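Local coordinates for carbohydrate-binding module family 14 protein (Pseudocercospora fuligena, PDB 4Z4A) that binds chitin and, as the fungal effector Avr4, is recognised by the plant receptor Cf-4, at the interface of chains A and B. Coordinates in Å, arbitrary orientation; residue numbers count along the deposited sequence, not the author numbering. Chains: chain A/B, Carbohydrate-binding module family 14 protein.

The interface of chains A and B. Residues chain A 39, 65; chain B 59-60, 62, 65.
A:Leu39 carries the apolar part of this contact, resting a methyl over the junction of B:Pro60 and B:Tyr65 of the other copy. With CG opposite the carbonyl carbon (chi1 -65°), the side chain lays its branched end along chain B, CD2 facing the two rings. CD2 of A:Leu39 does most of the touching: it packs on the pyrrolidine ring at 3.9 Å from B:Pro60 CB and also meets the rim of the tyrosine ring, 4.0 Å from B:Tyr65 CE1. The other methyl, CD1 of A:Leu39, skims the main chain leaving the strand, by the B:Pro60 carbonyl O and, at 4.1 Å, B:Asp62 CA. A forked aliphatic chain suits this place because its two methyls can follow two neighbouring surfaces at once, and the stiff proline ring, at the end of strand 54-60, gives one of them a fixed apolar wall.

The leucine also contributes its backbone: A:Leu39 O accepts a hydrogen bond from the hydroxyl B:Ser59 OG at 2.8 Å, with the donor tilted 27° from the carbonyl plane. Serine fits here, as its short side chain brings a donor to a main-chain oxygen without bulk.

Away from this packing, A:Tyr65 and B:Tyr65 meet tip to tip, their phenol oxygens OH and OH 2.6 Å apart in a hydrogen bond in which either hydroxyl could be the donor. A:Tyr65 OH lies at the edge of the B:Tyr65 ring, in its plane, and the two rings meet end to end. Tyrosine has the length to bridge the chains and a hydroxyl that can both give and accept. This is a narrow, directional touch; the loose margin is at B:Asp62, which meets A:Leu39 through its CA while its carboxylate stays turned away. The two-fold interface repeats the leucine contacts with the chains exchanged. The patch thus helps pair two copies of the chitin-binding module in the crystal, although the structure alone does not show that Avr4 works as a dimer.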
# COMPACT_ATOMS: atom_id res chain seq x y z
N LEU A 39 5.80 -8.33 -3.04
CA LEU A 39 6.49 -8.07 -1.79
C LEU A 39 6.72 -6.59 -1.53
O LEU A 39 6.63 -6.13 -0.39
CB LEU A 39 7.83 -8.82 -1.70
CG LEU A 39 7.76 -10.33 -1.65
CD1 LEU A 39 9.16 -10.94 -1.67
CD2 LEU A 39 7.01 -10.80 -0.42
N TYR A 65 1.93 -18.37 -6.74
CA TYR A 65 2.21 -16.96 -7.10
C TYR A 65 1.87 -16.60 -8.56
O TYR A 65 2.51 -15.75 -9.21
CB TYR A 65 3.65 -16.60 -6.76
CG TYR A 65 3.92 -16.60 -5.27
CD1 TYR A 65 3.63 -15.51 -4.48
CD2 TYR A 65 4.48 -17.71 -4.65
CE1 TYR A 65 3.89 -15.53 -3.10
CE2 TYR A 65 4.75 -17.74 -3.30
CZ TYR A 65 4.43 -16.67 -2.51
OH TYR A 65 4.71 -16.68 -1.15
N SER B 59 8.42 -4.69 4.10
CA SER B 59 8.24 -5.70 3.08
C SER B 59 8.92 -6.98 3.54
O SER B 59 10.05 -6.93 4.01
CB SER B 59 8.83 -5.26 1.74
OG SER B 59 8.05 -4.24 1.12
N PRO B 60 8.28 -8.13 3.38
CA PRO B 60 9.06 -9.34 3.72
C PRO B 60 10.31 -9.46 2.86
O PRO B 60 10.27 -9.08 1.71
CB PRO B 60 8.12 -10.48 3.34
CG PRO B 60 6.74 -9.86 3.44
CD PRO B 60 6.93 -8.47 2.90
N ASP B 62 11.97 -11.97 1.78
CA ASP B 62 11.81 -12.98 0.78
C ASP B 62 10.63 -13.85 1.15
O ASP B 62 9.95 -13.60 2.16
CB ASP B 62 13.13 -13.81 0.70
CG ASP B 62 13.54 -14.38 2.04
OD1 ASP B 62 12.65 -14.88 2.77
OD2 ASP B 62 14.76 -14.36 2.37
N TYR B 65 9.40 -15.36 4.60
CA TYR B 65 8.58 -14.51 5.49
C TYR B 65 9.06 -14.56 6.94
O TYR B 65 8.27 -14.85 7.85
CB TYR B 65 7.09 -14.86 5.40
CG TYR B 65 6.53 -14.73 4.00
CD1 TYR B 65 6.11 -13.49 3.50
CD2 TYR B 65 6.41 -15.84 3.18
CE1 TYR B 65 5.59 -13.38 2.23
CE2 TYR B 65 5.89 -15.74 1.89
CZ TYR B 65 5.50 -14.51 1.42
OH TYR B 65 4.99 -14.43 0.16